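Local coordinates for putative acetyltransferase (Nocardia farcinica, PDB 3D9W), which probably transfers an acetyl group from acetyl-coenzyme A to the amino group of arylamines, as an arylamine N-acetyltransferase, at residues P33-L38 with V124-D129; V132-V137 with R145-R150; F182-W187 with G247-R252. One frame throughout, in Å; residues are numbered along the deposited sequence.

Contact 1. Residues P33-L38 with V124-D129; sequences PTLATL and VTTADD
P33 leads into helix 35-48 and meets the turn that follows strand 117-125. Its carbonyl O takes the backbone N of A127 at 2.9 Å, with the donor almost in line with the C=O axis (177°). Alongside, the pyrrolidine ring sets CG 3.9 Å from A127 CB. T34 is the N-cap. Its OG1 sits between the backbone N and the carbonyl carbon (chi1 64°), turned toward T37, and T37 N reaches it in a weak capping bond. The other branch, CG2, faces D128 OD1 obliquely at 3.8 Å. At L35 the helix end gains a partner from the other segment: its N-H points at D128 OD2 over 2.6 Å, nearly straight at 164°, and the oxygen accepts through its syn lone pair. T126 OG1 donates to the same OD2 from above the carboxylate plane, at 3.0 Å. These two donors fix the carboxylate's rotation, and its charge would be expected to be steadied by the helix start. Meanwhile T126 CG2 lies against L35 CA. One turn on, L38 has CG anti to its backbone N, and its CD2 meets V124 CG1 tip to tip, 3.8 Å apart, in an apolar layer that L93 of helix 82-95 joins. The arrangement is a helix N-terminus with T34 as its N-cap and D128 accepting from the first helical N-H, tying a helix to the end of a sheet strand in the arylamine N-acetyltransferase fold.

Contact 2. Residues V132-V137 with R145-R150; sequences VWMCDV and RPYELR
Strands 132-135 and 147-148 form a beta hairpin, and the shorter one ends the antiparallel sheet on this side. P146 enters it with CB 3.8 Å from C135 SG, and the same atom comes near W133 CB, so one methylene meets both side chains. Y147 is the hydrogen-bonded partner of M134: M134 N gives to Y147 O at 2.8 Å, and Y147 N returns a bond to M134 O. Its ring is swung back over the neighbouring strand because CG lies between the backbone N and the carbonyl carbon (chi1 57°). M134 CB then rests on one ring face, 3.5 Å from the centroid and 16° off the normal, a CH-pi contact, while D136 CB comes to the ring edge. The phenol OH goes on to Y191. Beside that edge, D136 turns its carboxylate to H119 and R190; the D136-H119 pairing is consistent with the Asp-His part of the Cys-His-Asp triad known in this family. E148 faces W133 as a non-hydrogen-bonded pair on the opposite side of the sheet from Y147, and its CB lies over the six-membered ring of the indole, 4.0 Å from the centroid, with carboxylate and indole nearly parallel, 9° apart. L149, centre of an inverse gamma turn, continues the pairing through its N to V132 O at 2.7 Å. Its CB runs side by side with V132 CG1, and CG reaches the bent M134 chain. R150 swings back to salt-bridge E148, its NE 2.8 Å from OE1, which it meets from above the carboxylate plane.

Contact 3. Residues F182-W187 with G247-R252; sequences FGRDGW and GSADIR
R184 CD lies 3.7 Å from A249 CB, the tightest approach between the two segments. The arginine reaches it through a chain bent at chi2 and chi3, with CG anti to its carbonyl carbon, so that CD is the atom that meets the alanine methyl. Next to this, G247 O stands 3.8 Å from R184 CA, and G247 CA lies 4.2 Å from F182 CE2. All of this is van der Waals packing at the surface, and the area buried is small, 189 Å². F182 has CG anti to its backbone N (chi1 -170°), which carries the ring out to the glycine. The R184 backbone is set by a type I beta turn from G183 to G186, closed by G186 N to G183 O at 2.6 Å and by G183 N to G186 O at 3.0 Å. That turn follows strand 175-183 of the large antiparallel sheet, whereas A249 opens strand 249-253 of the separate four-stranded sheet, so the contact is a seam between the two sheets. Farther out, F182 has two further neighbours: its CD1 sits 3.2 Å above the plane of the W187 indole, offset toward the rim, and R162 makes a cation-pi contact with the phenyl ring. R164 does the same to W187. On the other sheet, I241 of strand 239-243 packs against the R184 side chain, and E243 OE2 takes a weak bond from R184 N.

Contacts 1 and 2 adjoin, with centres about 11 Å apart, and work on neighbouring strands of the large sheet: V124 N is a probable hydrogen-bond donor to W133 O, while L35 and L38 pack down onto W133 and C135. Contact 2 has the most buried residues and is chiefly backbone pairing plus CH-pi packing. Contact 1, near the chain's periphery, relies on a shared carboxylate with a small apolar layer beneath. Contact 3, about 23 Å from contact 2 between centres, touches neither. It reaches the same sheet through strand 175-183 but joins it to the four-stranded one by loose surface packing, without the hydrogen bonds that cross the other two.

Contact 1. Residues P33-L38 with V124-D129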
loop_
_atom_site.group_PDB
_atom_site.type_symbol
_atom_site.label_atom_id
_atom_site.label_comp_id
_atom_site.label_asym_id
_atom_site.label_seq_id
_atom_site.Cartn_x
_atom_site.Cartn_y
_atom_site.Cartn_z
ATOM N N PRO A 33 -17.332 13.906 0.248
ATOM C CA PRO A 33 -17.304 12.470 -0.051
ATOM C C PRO A 33 -17.881 12.082 -1.410
ATOM O O PRO A 33 -18.792 11.254 -1.489
ATOM C CB PRO A 33 -18.101 11.869 1.099
ATOM C CG PRO A 33 -19.108 12.929 1.382
ATOM C CD PRO A 33 -18.274 14.187 1.346
ATOM N N THR A 34 -17.339 12.669 -2.472
ATOM C CA THR A 34 -17.790 12.388 -3.831
ATOM C C THR A 34 -16.804 11.457 -4.537
ATOM O O THR A 34 -15.607 11.442 -4.214
ATOM C CB THR A 34 -17.939 13.701 -4.655
ATOM O OG1 THR A 34 -16.661 14.342 -4.803
ATOM C CG2 THR A 34 -18.907 14.662 -3.948
ATOM N N LEU A 35 -17.308 10.667 -5.485
ATOM C CA LEU A 35 -16.456 9.742 -6.229
ATOM C C LEU A 35 -15.304 10.508 -6.868
ATOM O O LEU A 35 -14.212 9.959 -7.041
ATOM C CB LEU A 35 -17.253 9.004 -7.323
ATOM C CG LEU A 35 -16.458 8.075 -8.261
ATOM C CD1 LEU A 35 -15.780 6.972 -7.462
ATOM C CD2 LEU A 35 -17.382 7.472 -9.291
ATOM N N ALA A 36 -15.553 11.769 -7.221
ATOM C CA ALA A 36 -14.531 12.605 -7.841
ATOM C C ALA A 36 -13.372 12.807 -6.873
ATOM O O ALA A 36 -12.203 12.751 -7.263
ATOM C CB ALA A 36 -15.116 13.941 -8.246
ATOM N N THR A 37 -13.704 13.032 -5.608
ATOM C CA THR A 37 -12.698 13.220 -4.574
ATOM C C THR A 37 -11.941 11.913 -4.321
ATOM O O THR A 37 -10.710 11.898 -4.260
ATOM C CB THR A 37 -13.353 13.699 -3.264
ATOM O OG1 THR A 37 -13.622 15.102 -3.364
ATOM C CG2 THR A 37 -12.450 13.422 -2.064
ATOM N N LEU A 38 -12.682 10.816 -4.177
ATOM C CA LEU A 38 -12.060 9.520 -3.925
ATOM C C LEU A 38 -11.083 9.162 -5.022
ATOM O O LEU A 38 -10.007 8.647 -4.753
ATOM C CB LEU A 38 -13.114 8.419 -3.810
ATOM C CG LEU A 38 -12.609 7.052 -3.348
ATOM C CD1 LEU A 38 -12.038 7.144 -1.948
ATOM C CD2 LEU A 38 -13.755 6.077 -3.384
ATOM N N VAL A 124 -14.772 1.199 0.131
ATOM C CA VAL A 124 -15.287 2.560 0.279
ATOM C C VAL A 124 -16.604 2.875 -0.440
ATOM O O VAL A 124 -16.860 2.391 -1.546
ATOM C CB VAL A 124 -14.208 3.567 -0.202
ATOM C CG1 VAL A 124 -14.590 4.991 0.156
ATOM C CG2 VAL A 124 -12.871 3.193 0.394
ATOM N N THR A 125 -17.423 3.716 0.193
ATOM C CA THR A 125 -18.715 4.132 -0.364
ATOM C C THR A 125 -18.835 5.661 -0.409
ATOM O O THR A 125 -18.585 6.338 0.587
ATOM C CB THR A 125 -19.868 3.588 0.478
ATOM O OG1 THR A 125 -19.808 4.158 1.793
ATOM C CG2 THR A 125 -19.774 2.075 0.574
ATOM N N THR A 126 -19.218 6.200 -1.565
ATOM C CA THR A 126 -19.350 7.644 -1.702
ATOM C C THR A 126 -20.771 8.105 -1.417
ATOM O O THR A 126 -21.645 7.301 -1.085
ATOM C CB THR A 126 -18.941 8.137 -3.118
ATOM O OG1 THR A 126 -20.039 7.989 -4.036
ATOM C CG2 THR A 126 -17.729 7.355 -3.613
ATOM N N ALA A 127 -20.996 9.408 -1.560
ATOM C CA ALA A 127 -22.302 10.003 -1.293
ATOM C C ALA A 127 -23.139 10.197 -2.560
ATOM O O ALA A 127 -24.263 10.707 -2.500
ATOM C CB ALA A 127 -22.113 11.338 -0.584
ATOM N N ASP A 128 -22.598 9.776 -3.700
ATOM C CA ASP A 128 -23.285 9.925 -4.975
ATOM C C ASP A 128 -24.196 8.741 -5.283
ATOM O O ASP A 128 -25.264 8.903 -5.885
ATOM C CB ASP A 128 -22.255 10.077 -6.088
ATOM C CG ASP A 128 -21.087 10.971 -5.684
ATOM O OD1 ASP A 128 -21.323 12.155 -5.344
ATOM O OD2 ASP A 128 -19.930 10.481 -5.698
ATOM N N ASP A 129 -23.781 7.550 -4.874
ATOM C CA ASP A 129 -24.578 6.366 -5.139
ATOM C C ASP A 129 -24.181 5.202 -4.245
ATOM O O ASP A 129 -23.390 5.364 -3.314
ATOM C CB ASP A 129 -24.431 5.972 -6.607
ATOM C CG ASP A 129 -23.003 5.620 -6.969
ATOM O OD1 ASP A 129 -22.482 4.648 -6.367
ATOM O OD2 ASP A 129 -22.407 6.309 -7.841
#

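Contact 2. Residues V132-V137 with R145-R150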
loop_
_atom_site.group_PDB
_atom_site.type_symbol
_atom_site.label_atom_id
_atom_site.label_comp_id
_atom_site.label_asym_id
_atom_site.label_seq_id
_atom_site.Cartn_x
_atom_site.Cartn_y
_atom_site.Cartn_z
ATOM N N VAL A 132 -19.724 0.295 -4.623
ATOM C CA VAL A 132 -18.682 -0.016 -3.656
ATOM C C VAL A 132 -17.307 0.121 -4.297
ATOM O O VAL A 132 -17.044 -0.464 -5.348
ATOM C CB VAL A 132 -18.848 -1.448 -3.147
ATOM C CG1 VAL A 132 -17.719 -1.808 -2.206
ATOM C CG2 VAL A 132 -20.194 -1.586 -2.462
ATOM N N TRP A 133 -16.428 0.893 -3.670
ATOM C CA TRP A 133 -15.095 1.074 -4.216
ATOM C C TRP A 133 -13.993 0.492 -3.346
ATOM O O TRP A 133 -13.985 0.659 -2.122
ATOM C CB TRP A 133 -14.832 2.551 -4.477
ATOM C CG TRP A 133 -15.834 3.111 -5.402
ATOM C CD1 TRP A 133 -17.024 3.695 -5.071
ATOM C CD2 TRP A 133 -15.792 3.063 -6.827
ATOM N NE1 TRP A 133 -17.729 4.012 -6.207
ATOM C CE2 TRP A 133 -16.995 3.635 -7.301
ATOM C CE3 TRP A 133 -14.857 2.586 -7.753
ATOM C CZ2 TRP A 133 -17.288 3.749 -8.661
ATOM C CZ3 TRP A 133 -15.144 2.694 -9.103
ATOM C CH2 TRP A 133 -16.356 3.273 -9.546
ATOM N N MET A 134 -13.066 -0.207 -3.998
ATOM C CA MET A 134 -11.935 -0.816 -3.319
ATOM C C MET A 134 -10.749 0.113 -3.443
ATOM O O MET A 134 -10.343 0.456 -4.548
ATOM C CB MET A 134 -11.595 -2.158 -3.956
ATOM C CG MET A 134 -12.665 -3.205 -3.771
ATOM S SD MET A 134 -12.941 -3.476 -2.031
ATOM C CE MET A 134 -11.288 -4.004 -1.537
ATOM N N CYS A 135 -10.207 0.539 -2.309
ATOM C CA CYS A 135 -9.042 1.418 -2.319
ATOM C C CYS A 135 -7.819 0.673 -1.790
ATOM O O CYS A 135 -7.721 0.357 -0.604
ATOM C CB CYS A 135 -9.308 2.675 -1.482
ATOM S SG CYS A 135 -10.668 3.712 -2.109
ATOM N N ASP A 136 -6.905 0.363 -2.702
ATOM C CA ASP A 136 -5.672 -0.327 -2.353
ATOM C C ASP A 136 -4.566 0.715 -2.454
ATOM O O ASP A 136 -3.902 0.863 -3.481
ATOM C CB ASP A 136 -5.426 -1.482 -3.317
ATOM C CG ASP A 136 -4.195 -2.267 -2.962
ATOM O OD1 ASP A 136 -3.791 -2.190 -1.784
ATOM O OD2 ASP A 136 -3.638 -2.960 -3.850
ATOM N N VAL A 137 -4.384 1.451 -1.372
ATOM C CA VAL A 137 -3.400 2.516 -1.346
ATOM C C VAL A 137 -2.073 2.154 -0.698
ATOM O O VAL A 137 -1.178 2.994 -0.607
ATOM C CB VAL A 137 -3.978 3.766 -0.620
ATOM C CG1 VAL A 137 -5.127 4.364 -1.428
ATOM C CG2 VAL A 137 -4.458 3.378 0.779
ATOM N N ARG A 145 -6.173 4.633 -8.720
ATOM C CA ARG A 145 -7.595 5.001 -8.765
ATOM C C ARG A 145 -8.294 3.817 -8.138
ATOM O O ARG A 145 -7.845 2.685 -8.287
ATOM C CB ARG A 145 -8.118 5.163 -10.199
ATOM C CG ARG A 145 -7.326 6.137 -11.062
ATOM C CD ARG A 145 -8.215 7.190 -11.676
ATOM N NE ARG A 145 -8.300 8.396 -10.857
ATOM C CZ ARG A 145 -7.631 9.521 -11.103
ATOM N NH1 ARG A 145 -6.816 9.594 -12.145
ATOM N NH2 ARG A 145 -7.800 10.583 -10.319
ATOM N N PRO A 146 -9.395 4.055 -7.420
ATOM C CA PRO A 146 -10.086 2.924 -6.807
ATOM C C PRO A 146 -10.768 2.069 -7.868
ATOM O O PRO A 146 -11.139 2.560 -8.932
ATOM C CB PRO A 146 -11.086 3.603 -5.886
ATOM C CG PRO A 146 -11.452 4.831 -6.666
ATOM C CD PRO A 146 -10.115 5.314 -7.172
ATOM N N TYR A 147 -10.907 0.780 -7.595
ATOM C CA TYR A 147 -11.584 -0.096 -8.529
ATOM C C TYR A 147 -12.885 -0.569 -7.896
ATOM O O TYR A 147 -12.921 -0.937 -6.725
ATOM C CB TYR A 147 -10.701 -1.282 -8.926
ATOM C CG TYR A 147 -10.189 -2.144 -7.800
ATOM C CD1 TYR A 147 -9.007 -1.831 -7.137
ATOM C CD2 TYR A 147 -10.847 -3.323 -7.453
ATOM C CE1 TYR A 147 -8.486 -2.676 -6.167
ATOM C CE2 TYR A 147 -10.339 -4.173 -6.487
ATOM C CZ TYR A 147 -9.157 -3.848 -5.848
ATOM O OH TYR A 147 -8.650 -4.710 -4.903
ATOM N N GLU A 148 -13.956 -0.523 -8.679
ATOM C CA GLU A 148 -15.275 -0.918 -8.208
ATOM C C GLU A 148 -15.311 -2.369 -7.741
ATOM O O GLU A 148 -14.689 -3.244 -8.350
ATOM C CB GLU A 148 -16.299 -0.684 -9.320
ATOM C CG GLU A 148 -17.683 -1.225 -9.025
ATOM C CD GLU A 148 -18.758 -0.557 -9.863
ATOM O OE1 GLU A 148 -18.576 -0.454 -11.100
ATOM O OE2 GLU A 148 -19.787 -0.141 -9.283
ATOM N N LEU A 149 -16.041 -2.628 -6.660
ATOM C CA LEU A 149 -16.129 -3.984 -6.129
ATOM C C LEU A 149 -17.154 -4.841 -6.871
ATOM O O LEU A 149 -18.142 -5.259 -6.276
ATOM C CB LEU A 149 -16.492 -3.957 -4.636
ATOM C CG LEU A 149 -16.065 -5.123 -3.729
ATOM C CD1 LEU A 149 -17.276 -5.670 -3.015
ATOM C CD2 LEU A 149 -15.370 -6.220 -4.531
ATOM N N ARG A 150 -16.923 -5.105 -8.157
ATOM C CA ARG A 150 -17.833 -5.942 -8.944
ATOM C C ARG A 150 -17.058 -6.771 -9.974
ATOM O O ARG A 150 -15.970 -6.400 -10.385
ATOM C CB ARG A 150 -18.868 -5.089 -9.676
ATOM C CG ARG A 150 -18.303 -4.345 -10.865
ATOM C CD ARG A 150 -19.380 -3.570 -11.590
ATOM N NE ARG A 150 -18.818 -2.725 -12.639
ATOM C CZ ARG A 150 -18.382 -3.169 -13.814
ATOM N NH1 ARG A 150 -18.444 -4.463 -14.104
ATOM N NH2 ARG A 150 -17.877 -2.317 -14.696
#

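Contact 3. Residues F182-W187 with G247-R252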
loop_
_atom_site.group_PDB
_atom_site.type_symbol
_atom_site.label_atom_id
_atom_site.label_comp_id
_atom_site.label_asym_id
_atom_site.label_seq_id
_atom_site.Cartn_x
_atom_site.Cartn_y
_atom_site.Cartn_z
ATOM N N PHE A 182 -1.171 -6.635 -14.893
ATOM C CA PHE A 182 -0.286 -6.967 -16.012
ATOM C C PHE A 182 1.078 -6.361 -15.710
ATOM O O PHE A 182 1.171 -5.182 -15.379
ATOM C CB PHE A 182 -0.817 -6.393 -17.324
ATOM C CG PHE A 182 -0.088 -6.893 -18.533
ATOM C CD1 PHE A 182 -0.307 -8.185 -19.012
ATOM C CD2 PHE A 182 0.866 -6.099 -19.161
ATOM C CE1 PHE A 182 0.421 -8.679 -20.095
ATOM C CE2 PHE A 182 1.604 -6.582 -20.254
ATOM C CZ PHE A 182 1.380 -7.877 -20.718
ATOM N N GLY A 183 2.135 -7.162 -15.822
ATOM C CA GLY A 183 3.465 -6.664 -15.520
ATOM C C GLY A 183 4.638 -7.437 -16.101
ATOM O O GLY A 183 4.478 -8.238 -17.019
ATOM N N ARG A 184 5.822 -7.187 -15.546
ATOM C CA ARG A 184 7.071 -7.803 -15.994
ATOM C C ARG A 184 6.994 -9.235 -16.498
ATOM O O ARG A 184 7.758 -9.618 -17.392
ATOM C CB ARG A 184 8.118 -7.746 -14.888
ATOM C CG ARG A 184 8.311 -6.373 -14.268
ATOM C CD ARG A 184 9.800 -6.130 -14.058
ATOM N NE ARG A 184 10.504 -7.353 -13.655
ATOM C CZ ARG A 184 10.490 -7.863 -12.426
ATOM N NH1 ARG A 184 9.811 -7.261 -11.453
ATOM N NH2 ARG A 184 11.158 -8.984 -12.177
ATOM N N ASP A 185 6.094 -10.032 -15.923
ATOM C CA ASP A 185 5.946 -11.426 -16.347
ATOM C C ASP A 185 4.579 -11.706 -16.963
ATOM O O ASP A 185 4.087 -12.828 -16.907
ATOM C CB ASP A 185 6.167 -12.370 -15.164
ATOM C CG ASP A 185 6.935 -13.625 -15.555
ATOM O OD1 ASP A 185 6.515 -14.342 -16.495
ATOM O OD2 ASP A 185 7.977 -13.889 -14.915
ATOM N N GLY A 186 3.981 -10.684 -17.560
ATOM C CA GLY A 186 2.681 -10.853 -18.171
ATOM C C GLY A 186 1.589 -10.737 -17.132
ATOM O O GLY A 186 1.808 -10.168 -16.069
ATOM N N TRP A 187 0.407 -11.264 -17.430
ATOM C CA TRP A 187 -0.671 -11.201 -16.465
ATOM C C TRP A 187 -0.325 -12.018 -15.236
ATOM O O TRP A 187 0.516 -12.915 -15.272
ATOM C CB TRP A 187 -1.969 -11.717 -17.062
ATOM C CG TRP A 187 -2.662 -10.690 -17.859
ATOM C CD1 TRP A 187 -2.591 -10.508 -19.208
ATOM C CD2 TRP A 187 -3.498 -9.646 -17.351
ATOM N NE1 TRP A 187 -3.332 -9.406 -19.574
ATOM C CE2 TRP A 187 -3.900 -8.859 -18.455
ATOM C CE3 TRP A 187 -3.947 -9.297 -16.068
ATOM C CZ2 TRP A 187 -4.729 -7.746 -18.319
ATOM C CZ3 TRP A 187 -4.772 -8.187 -15.929
ATOM C CH2 TRP A 187 -5.155 -7.423 -17.054
ATOM N N GLY A 247 4.145 -2.979 -19.523
ATOM C CA GLY A 247 4.791 -4.195 -19.081
ATOM C C GLY A 247 6.304 -4.192 -19.170
ATOM O O GLY A 247 6.957 -4.867 -18.380
ATOM N N SER A 248 6.866 -3.441 -20.113
ATOM C CA SER A 248 8.319 -3.404 -20.264
ATOM C C SER A 248 9.000 -2.937 -18.983
ATOM O O SER A 248 8.345 -2.417 -18.070
ATOM C CB SER A 248 8.724 -2.503 -21.439
ATOM O OG SER A 248 8.387 -1.147 -21.207
ATOM N N ALA A 249 10.313 -3.131 -18.913
ATOM C CA ALA A 249 11.063 -2.744 -17.729
ATOM C C ALA A 249 12.562 -2.970 -17.873
ATOM O O ALA A 249 13.025 -3.616 -18.811
ATOM C CB ALA A 249 10.543 -3.510 -16.525
ATOM N N ASP A 250 13.317 -2.412 -16.936
ATOM C CA ASP A 250 14.764 -2.564 -16.916
ATOM C C ASP A 250 15.203 -2.668 -15.466
ATOM O O ASP A 250 14.486 -2.253 -14.561
ATOM C CB ASP A 250 15.446 -1.383 -17.600
ATOM C CG ASP A 250 15.150 -0.077 -16.928
ATOM O OD1 ASP A 250 15.704 0.152 -15.830
ATOM O OD2 ASP A 250 14.355 0.713 -17.492
ATOM N N ILE A 251 16.372 -3.244 -15.244
ATOM C CA ILE A 251 16.864 -3.404 -13.891
ATOM C C ILE A 251 18.307 -2.991 -13.761
ATOM O O ILE A 251 18.986 -2.694 -14.740
ATOM C CB ILE A 251 16.796 -4.849 -13.447
ATOM C CG1 ILE A 251 17.545 -5.701 -14.471
ATOM C CG2 ILE A 251 15.341 -5.293 -13.296
ATOM C CD1 ILE A 251 18.188 -6.917 -13.883
ATOM N N ARG A 252 18.779 -3.012 -12.528
ATOM C CA ARG A 252 20.138 -2.634 -12.248
ATOM C C ARG A 252 20.554 -3.421 -11.026
ATOM O O ARG A 252 19.749 -3.621 -10.111
ATOM C CB ARG A 252 20.207 -1.123 -11.972
ATOM C CG ARG A 252 21.613 -0.537 -11.980
ATOM C CD ARG A 252 21.698 0.743 -12.835
ATOM N NE ARG A 252 21.206 1.933 -12.133
ATOM C CZ ARG A 252 21.844 2.554 -11.135
ATOM N NH1 ARG A 252 23.022 2.107 -10.701
ATOM N NH2 ARG A 252 21.300 3.628 -10.567
#